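Local structure of ectonucleoside triphosphate diphosphohydrolase 4 (Homo sapiens, 6WG5) at residues F56-W60 with D72-M76; N66-L70 with Q266-V270; E198-V203 with I214-R218. The protein belongs to the GDA1/CD39 family, whose members share the two-domain, actin-like fold. All blocks are in the same frame, centred on the assembly; numbering follows the deposited sequence.

Contact 1: F56-W60 with D72-M76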
loop_
_atom_site.group_PDB
_atom_site.type_symbol
_atom_site.label_atom_id
_atom_site.label_comp_id
_atom_site.label_asym_id
_atom_site.label_seq_id
_atom_site.Cartn_x
_atom_site.Cartn_y
_atom_site.Cartn_z
ATOM N N PHE A 56 -14.084 -0.323 9.935
ATOM C CA PHE A 56 -13.269 0.357 10.933
ATOM C C PHE A 56 -14.051 1.542 11.474
ATOM O O PHE A 56 -14.618 2.318 10.699
ATOM C CB PHE A 56 -11.941 0.847 10.340
ATOM C CG PHE A 56 -11.123 -0.234 9.693
ATOM C CD1 PHE A 56 -10.060 -0.812 10.366
ATOM C CD2 PHE A 56 -11.408 -0.662 8.408
ATOM C CE1 PHE A 56 -9.303 -1.803 9.771
ATOM C CE2 PHE A 56 -10.654 -1.652 7.809
ATOM C CZ PHE A 56 -9.601 -2.223 8.491
ATOM N N VAL A 57 -14.082 1.682 12.795
ATOM C CA VAL A 57 -14.677 2.843 13.446
ATOM C C VAL A 57 -13.546 3.748 13.909
ATOM O O VAL A 57 -12.662 3.318 14.661
ATOM C CB VAL A 57 -15.578 2.437 14.622
ATOM C CG1 VAL A 57 -16.181 3.674 15.282
ATOM C CG2 VAL A 57 -16.678 1.498 14.152
ATOM N N TYR A 58 -13.570 4.996 13.455
ATOM C CA TYR A 58 -12.608 6.004 13.863
ATOM C C TYR A 58 -13.309 7.078 14.681
ATOM O O TYR A 58 -14.471 7.409 14.432
ATOM C CB TYR A 58 -11.928 6.645 12.650
ATOM C CG TYR A 58 -11.139 5.669 11.809
ATOM C CD1 TYR A 58 -9.814 5.384 12.105
ATOM C CD2 TYR A 58 -11.719 5.034 10.722
ATOM C CE1 TYR A 58 -9.089 4.494 11.343
ATOM C CE2 TYR A 58 -11.001 4.142 9.952
ATOM C CZ TYR A 58 -9.686 3.876 10.268
ATOM O OH TYR A 58 -8.964 2.989 9.505
ATOM N N CYS A 59 -12.594 7.618 15.661
ATOM C CA CYS A 59 -13.100 8.708 16.475
ATOM C C CYS A 59 -12.035 9.789 16.591
ATOM O O CYS A 59 -10.860 9.569 16.289
ATOM C CB CYS A 59 -13.525 8.223 17.868
ATOM S SG CYS A 59 -12.221 7.398 18.808
ATOM N N TRP A 60 -12.467 10.971 17.026
ATOM C CA TRP A 60 -11.563 12.099 17.206
ATOM C C TRP A 60 -12.207 13.087 18.162
ATOM O O TRP A 60 -13.438 13.158 18.235
ATOM C CB TRP A 60 -11.247 12.780 15.866
ATOM C CG TRP A 60 -12.459 13.184 15.076
ATOM C CD1 TRP A 60 -13.130 14.371 15.150
ATOM C CD2 TRP A 60 -13.137 12.402 14.085
ATOM N NE1 TRP A 60 -14.184 14.375 14.268
ATOM C CE2 TRP A 60 -14.211 13.179 13.602
ATOM C CE3 TRP A 60 -12.941 11.122 13.558
ATOM C CZ2 TRP A 60 -15.084 12.715 12.621
ATOM C CZ3 TRP A 60 -13.809 10.663 12.584
ATOM C CH2 TRP A 60 -14.867 11.458 12.126
ATOM N N ASP A 72 -7.605 14.891 14.897
ATOM C CA ASP A 72 -6.816 13.905 15.636
ATOM C C ASP A 72 -7.533 12.556 15.589
ATOM O O ASP A 72 -8.025 12.030 16.588
ATOM C CB ASP A 72 -6.590 14.377 17.066
ATOM C CG ASP A 72 -5.450 13.652 17.746
ATOM O OD1 ASP A 72 -4.926 12.682 17.159
ATOM O OD2 ASP A 72 -5.079 14.051 18.871
ATOM N N ILE A 73 -7.582 11.994 14.384
ATOM C CA ILE A 73 -8.336 10.770 14.136
ATOM C C ILE A 73 -7.560 9.571 14.660
ATOM O O ILE A 73 -6.342 9.459 14.468
ATOM C CB ILE A 73 -8.651 10.628 12.634
ATOM C CG1 ILE A 73 -9.549 11.784 12.184
ATOM C CG2 ILE A 73 -9.311 9.279 12.344
ATOM C CD1 ILE A 73 -9.999 11.708 10.739
ATOM N N ARG A 74 -8.278 8.664 15.322
ATOM C CA ARG A 74 -7.711 7.436 15.860
ATOM C C ARG A 74 -8.735 6.322 15.721
ATOM O O ARG A 74 -9.940 6.568 15.625
ATOM C CB ARG A 74 -7.321 7.582 17.337
ATOM C CG ARG A 74 -6.496 8.811 17.662
ATOM C CD ARG A 74 -6.482 9.074 19.158
ATOM N NE ARG A 74 -5.596 10.180 19.510
ATOM C CZ ARG A 74 -4.281 10.064 19.677
ATOM N NH1 ARG A 74 -3.685 8.888 19.521
ATOM N NH2 ARG A 74 -3.559 11.129 19.997
ATOM N N GLN A 75 -8.249 5.086 15.713
ATOM C CA GLN A 75 -9.148 3.945 15.772
ATOM C C GLN A 75 -9.882 3.930 17.104
ATOM O O GLN A 75 -9.285 4.136 18.165
ATOM C CB GLN A 75 -8.379 2.635 15.595
ATOM C CG GLN A 75 -7.989 2.320 14.166
ATOM C CD GLN A 75 -7.600 0.865 13.991
ATOM O OE1 GLN A 75 -8.456 0.006 13.777
ATOM N NE2 GLN A 75 -6.307 0.581 14.087
ATOM N N MET A 76 -11.189 3.690 17.050
ATOM C CA MET A 76 -11.960 3.560 18.277
ATOM C C MET A 76 -11.470 2.358 19.075
ATOM O O MET A 76 -11.016 1.354 18.518
ATOM C CB MET A 76 -13.448 3.414 17.963
ATOM C CG MET A 76 -14.338 3.491 19.191
ATOM S SD MET A 76 -16.082 3.245 18.819
ATOM C CE MET A 76 -16.799 3.511 20.440
#
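V57 and M76 lie alongside each other and point the same way, with V57 CG1 3.6 Å from M76 SD. M76 can follow its partner because CG is anti to the backbone N (chi1 -171°) and the chain beyond stays extended. At the far end of the contact W60 and I73 repeat this side-by-side pose, W60 CE3 meeting I73 CG1 at 3.7 Å. Between them the partners are skewed: I73 CG2 leans against Y58 CB, and Q75 CG approaches Y58 CE1 at 3.7 Å on a slant. The carboxamide of Q75 reaches on to F56, setting OE1 in the plane of the ring at its edge, 3.9 Å from CD1.

This is the antiparallel seam where short strand 74-75 joins strand 53-61, within the sheet of an actin-like domain; strand 53-61 also pairs with strands 40-48 and 85-88. C59 and R74 form the hydrogen-bonded pair, exchanging N-H...O bonds both ways at 2.9 Å (C59 N to R74 O and R74 N to C59 O). A straighter one runs from M76 N to V57 O (2.8 Å, 172°). Helix 479-487 packs on Y58 and I73, and T480 OG1 hydrogen-bonds Y58 OH.

Contact 2: N66-L70 with Q266-V270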
loop_
_atom_site.group_PDB
_atom_site.type_symbol
_atom_site.label_atom_id
_atom_site.label_comp_id
_atom_site.label_asym_id
_atom_site.label_seq_id
_atom_site.Cartn_x
_atom_site.Cartn_y
_atom_site.Cartn_z
ATOM N N ASN A 66 -7.284 25.482 15.280
ATOM C CA ASN A 66 -6.107 25.921 14.539
ATOM C C ASN A 66 -6.238 25.502 13.079
ATOM O O ASN A 66 -6.256 24.296 12.796
ATOM C CB ASN A 66 -4.846 25.321 15.137
ATOM C CG ASN A 66 -3.581 25.900 14.533
ATOM O OD1 ASN A 66 -3.619 26.577 13.506
ATOM N ND2 ASN A 66 -2.448 25.629 15.169
ATOM N N PRO A 67 -6.320 26.437 12.126
ATOM C CA PRO A 67 -6.512 26.029 10.723
ATOM C C PRO A 67 -5.397 25.150 10.184
ATOM O O PRO A 67 -5.616 24.433 9.199
ATOM C CB PRO A 67 -6.581 27.365 9.970
ATOM C CG PRO A 67 -6.863 28.397 11.009
ATOM C CD PRO A 67 -6.222 27.899 12.261
ATOM N N HIS A 68 -4.211 25.178 10.792
ATOM C CA HIS A 68 -3.080 24.392 10.318
ATOM C C HIS A 68 -3.109 22.946 10.793
ATOM O O HIS A 68 -2.308 22.139 10.311
ATOM C CB HIS A 68 -1.769 25.039 10.769
ATOM C CG HIS A 68 -1.559 26.418 10.229
ATOM N ND1 HIS A 68 -2.234 26.898 9.128
ATOM C CD2 HIS A 68 -0.751 27.423 10.643
ATOM C CE1 HIS A 68 -1.849 28.138 8.884
ATOM N NE2 HIS A 68 -0.950 28.481 9.789
ATOM N N ASP A 69 -3.998 22.596 11.718
ATOM C CA ASP A 69 -4.035 21.260 12.295
ATOM C C ASP A 69 -5.165 20.440 11.686
ATOM O O ASP A 69 -6.278 20.936 11.500
ATOM C CB ASP A 69 -4.210 21.326 13.814
ATOM C CG ASP A 69 -2.956 21.794 14.528
ATOM O OD1 ASP A 69 -1.863 21.716 13.928
ATOM O OD2 ASP A 69 -3.063 22.231 15.694
ATOM N N LEU A 70 -4.866 19.182 11.379
ATOM C CA LEU A 70 -5.882 18.239 10.949
ATOM C C LEU A 70 -6.586 17.646 12.165
ATOM O O LEU A 70 -6.195 17.868 13.313
ATOM C CB LEU A 70 -5.266 17.121 10.111
ATOM C CG LEU A 70 -4.316 17.529 8.985
ATOM C CD1 LEU A 70 -3.858 16.296 8.227
ATOM C CD2 LEU A 70 -4.980 18.522 8.052
ATOM N N GLN A 266 -5.800 27.842 1.271
ATOM C CA GLN A 266 -4.461 27.663 1.810
ATOM C C GLN A 266 -3.756 26.520 1.088
ATOM O O GLN A 266 -4.387 25.641 0.498
ATOM C CB GLN A 266 -4.517 27.393 3.316
ATOM C CG GLN A 266 -4.508 28.662 4.155
ATOM C CD GLN A 266 -5.175 28.482 5.506
ATOM O OE1 GLN A 266 -5.261 27.371 6.031
ATOM N NE2 GLN A 266 -5.660 29.581 6.073
ATOM N N THR A 267 -2.424 26.547 1.139
ATOM C CA THR A 267 -1.603 25.601 0.398
ATOM C C THR A 267 -0.700 24.749 1.277
ATOM O O THR A 267 0.001 23.879 0.750
ATOM C CB THR A 267 -0.736 26.341 -0.628
ATOM O OG1 THR A 267 0.109 27.284 0.046
ATOM C CG2 THR A 267 -1.611 27.067 -1.641
ATOM N N GLU A 268 -0.697 24.963 2.595
ATOM C CA GLU A 268 0.213 24.221 3.463
ATOM C C GLU A 268 0.024 22.716 3.325
ATOM O O GLU A 268 0.998 21.961 3.412
ATOM C CB GLU A 268 0.018 24.646 4.921
ATOM C CG GLU A 268 0.288 26.122 5.185
ATOM C CD GLU A 268 -0.931 26.997 4.943
ATOM O OE1 GLU A 268 -1.949 26.807 5.644
ATOM O OE2 GLU A 268 -0.875 27.867 4.049
ATOM N N HIS A 269 -1.212 22.261 3.103
ATOM C CA HIS A 269 -1.522 20.840 3.013
ATOM C C HIS A 269 -1.872 20.399 1.593
ATOM O O HIS A 269 -2.564 19.391 1.418
ATOM C CB HIS A 269 -2.669 20.490 3.962
ATOM C CG HIS A 269 -2.301 20.565 5.410
ATOM N ND1 HIS A 269 -1.272 19.828 5.957
ATOM C CD2 HIS A 269 -2.833 21.281 6.429
ATOM C CE1 HIS A 269 -1.183 20.092 7.247
ATOM N NE2 HIS A 269 -2.119 20.969 7.560
ATOM N N VAL A 270 -1.418 21.130 0.578
ATOM C CA VAL A 270 -1.578 20.713 -0.811
ATOM C C VAL A 270 -0.394 19.831 -1.185
ATOM O O VAL A 270 0.766 20.234 -1.030
ATOM C CB VAL A 270 -1.682 21.930 -1.746
ATOM C CG1 VAL A 270 -1.688 21.492 -3.207
ATOM C CG2 VAL A 270 -2.935 22.727 -1.435
#
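H68 and E268 belong to two facing type I beta turns, N66 to D69 and T267 to V270, and theirs are the closest CA atoms of the two, 7.6 Å apart, so side chains must span most of the gap. H269 does so with the one hydrogen bond between the segments: its NE2 donates a hydrogen bond to H68 O at 3.0 Å, nearly straight (171°). The acceptor lies in the plane of the imidazole, whereas seen from H68 the donor stands well above the carbonyl plane rather than on a lone pair. L70 slides past in the opposite direction and lays CD2 over one face of the same ring, 4.0 Å from the centroid and displaced toward the rim, a CH-pi contact. H192 stacks on H269 as well.

On the other flank the chain of E268 bends at its second torsion (chi2 87°), which carries OE1 to the imidazole of H68. OE1 is 3.5 Å from H68 ND1, but the angle is too poor for a hydrogen bond, and the ring and carboxylate planes are steeply inclined. Q266 OE1 comes only loosely up to P67 CB. The first turn is stiffened from within by N66, whose OD1 accepts from H68 N at 3.1 Å in an Asx turn.

Donation from NE2 requires a proton on that nitrogen of H269, and it pins one edge of the ring to a main-chain carbonyl while L70 over one face and the stacked H192 probably limit its tilt; for H68, the nearby carboxylate of E268 would probably favour a protonated imidazole.

Contact 3: E198-V203 with I214-R218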
loop_
_atom_site.group_PDB
_atom_site.type_symbol
_atom_site.label_atom_id
_atom_site.label_comp_id
_atom_site.label_asym_id
_atom_site.label_seq_id
_atom_site.Cartn_x
_atom_site.Cartn_y
_atom_site.Cartn_z
ATOM N N GLU A 198 12.714 16.636 12.579
ATOM C CA GLU A 198 12.402 16.005 11.308
ATOM C C GLU A 198 13.024 16.777 10.145
ATOM O O GLU A 198 13.469 17.921 10.280
ATOM C CB GLU A 198 10.885 15.907 11.126
ATOM C CG GLU A 198 10.197 14.961 12.104
ATOM C CD GLU A 198 10.163 13.528 11.606
ATOM O OE1 GLU A 198 9.268 12.770 12.038
ATOM O OE2 GLU A 198 11.029 13.160 10.783
ATOM N N ALA A 199 13.043 16.128 8.985
ATOM C CA ALA A 199 13.557 16.714 7.759
ATOM C C ALA A 199 12.483 17.543 7.059
ATOM O O ALA A 199 11.281 17.319 7.222
ATOM C CB ALA A 199 14.056 15.620 6.816
ATOM N N VAL A 200 12.937 18.504 6.250
ATOM C CA VAL A 200 12.051 19.415 5.540
ATOM C C VAL A 200 12.404 19.406 4.059
ATOM O O VAL A 200 13.513 19.044 3.661
ATOM C CB VAL A 200 12.128 20.851 6.100
ATOM C CG1 VAL A 200 11.556 20.897 7.501
ATOM C CG2 VAL A 200 13.565 21.348 6.093
ATOM N N VAL A 201 11.434 19.820 3.241
ATOM C CA VAL A 201 11.590 19.880 1.794
ATOM C C VAL A 201 11.053 21.211 1.290
ATOM O O VAL A 201 10.231 21.866 1.933
ATOM C CB VAL A 201 10.865 18.721 1.072
ATOM C CG1 VAL A 201 11.586 17.406 1.304
ATOM C CG2 VAL A 201 9.422 18.628 1.537
ATOM N N GLU A 202 11.533 21.602 0.115
ATOM C CA GLU A 202 11.004 22.752 -0.601
ATOM C C GLU A 202 9.952 22.265 -1.592
ATOM O O GLU A 202 10.216 21.357 -2.385
ATOM C CB GLU A 202 12.130 23.494 -1.322
ATOM C CG GLU A 202 11.713 24.790 -1.989
ATOM C CD GLU A 202 12.867 25.467 -2.704
ATOM O OE1 GLU A 202 13.993 24.927 -2.657
ATOM O OE2 GLU A 202 12.646 26.535 -3.313
ATOM N N VAL A 203 8.762 22.861 -1.536
ATOM C CA VAL A 203 7.615 22.407 -2.311
ATOM C C VAL A 203 7.196 23.503 -3.279
ATOM O O VAL A 203 7.158 24.684 -2.919
ATOM C CB VAL A 203 6.437 22.022 -1.391
ATOM C CG1 VAL A 203 5.246 21.547 -2.209
ATOM C CG2 VAL A 203 6.868 20.954 -0.401
ATOM N N ILE A 214 7.198 26.762 -0.647
ATOM C CA ILE A 214 7.081 26.681 0.799
ATOM C C ILE A 214 8.041 25.612 1.314
ATOM O O ILE A 214 8.608 24.829 0.551
ATOM C CB ILE A 214 5.637 26.390 1.248
ATOM C CG1 ILE A 214 5.156 25.055 0.673
ATOM C CG2 ILE A 214 4.716 27.523 0.817
ATOM C CD1 ILE A 214 3.841 24.585 1.253
ATOM N N VAL A 215 8.214 25.586 2.633
ATOM C CA VAL A 215 9.065 24.611 3.305
ATOM C C VAL A 215 8.231 23.942 4.388
ATOM O O VAL A 215 7.681 24.625 5.260
ATOM C CB VAL A 215 10.323 25.264 3.905
ATOM C CG1 VAL A 215 11.177 24.230 4.626
ATOM C CG2 VAL A 215 11.134 25.953 2.812
ATOM N N ARG A 216 8.131 22.616 4.330
ATOM C CA ARG A 216 7.354 21.854 5.298
ATOM C C ARG A 216 8.017 20.498 5.502
ATOM O O ARG A 216 9.003 20.160 4.841
ATOM C CB ARG A 216 5.901 21.691 4.841
ATOM C CG ARG A 216 5.761 20.966 3.518
ATOM C CD ARG A 216 4.312 20.858 3.067
ATOM N NE ARG A 216 4.212 20.106 1.820
ATOM C CZ ARG A 216 3.199 20.191 0.963
ATOM N NH1 ARG A 216 3.212 19.459 -0.144
ATOM N NH2 ARG A 216 2.183 21.011 1.197
ATOM N N LYS A 217 7.460 19.716 6.428
ATOM C CA LYS A 217 8.004 18.398 6.733
ATOM C C LYS A 217 8.068 17.532 5.483
ATOM O O LYS A 217 7.109 17.456 4.710
ATOM C CB LYS A 217 7.147 17.696 7.785
ATOM C CG LYS A 217 7.396 18.118 9.215
ATOM C CD LYS A 217 6.654 17.188 10.162
ATOM C CE LYS A 217 6.790 17.614 11.609
ATOM N NZ LYS A 217 6.044 16.693 12.512
ATOM N N ARG A 218 9.204 16.865 5.299
ATOM C CA ARG A 218 9.319 15.845 4.268
ATOM C C ARG A 218 8.387 14.682 4.578
ATOM O O ARG A 218 8.195 14.315 5.740
ATOM C CB ARG A 218 10.763 15.355 4.186
ATOM C CG ARG A 218 11.041 14.395 3.050
ATOM C CD ARG A 218 12.502 13.990 3.047
ATOM N NE ARG A 218 12.846 13.177 4.210
ATOM C CZ ARG A 218 14.088 12.855 4.558
ATOM N NH1 ARG A 218 15.119 13.276 3.837
ATOM N NH2 ARG A 218 14.300 12.112 5.633
HETATM O O HOH W 1 6.978 13.700 12.196
#
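R216 O is approached by two groups of the opposite strand: V201 N hydrogen-bonds to it at 2.9 Å, almost in line with the carbonyl, and V200 CA adds a C-H...O contact at 3.2 Å. V201 and R216 are a hydrogen-bonded pair of an antiparallel beta hairpin, as are V203 and I214. Past the strand ends R218 N still reaches A199 O at 2.9 Å.

Both guanidinium groups have an apolar side chain over one face. R218 bends at its third torsion (chi3 68°), which folds the guanidinium over A199 so that CB sits 3.5 Å above its centre; V201 CG1 packs at 3.5 Å against R218 CG. R216 instead runs extended and crosses V203 at about a right angle, V203 lying offset toward the guanidinium rim with CG2 3.6 Å from R216 NE. On the face that carries E202 and V215, V215 CG1 also reaches V200 CB.

R218 forms a salt bridge with E380 and a hydrogen bond with N378, just ahead of strand 381-385, while R216 forms a salt bridge with E235 of strand 229-235, hydrogen-bonds to E268 O and has Y271 of strand 270-279 in cation-pi contact, tying the hairpin to the neighbouring six-stranded sheet.

Overall arrangement
Contacts 1 and 3 are local antiparallel pairings, closed within a dozen residues, whereas contact 2 links loops almost 200 residues apart. The loop 66-70 belongs to the connection between the two strands of contact 1, so the two contacts adjoin along the chain, although their centres are about 20 Å apart and they do not otherwise touch. Contact 3 is nearer to contact 2, about 14 Å between centres, and meets it directly: R216 NH2 lies 2.7 Å from E268 O, and R216 NH1 2.7 Å from V270 O. Contacts 1 and 3 remain separate, about 13 Å between nearest atoms.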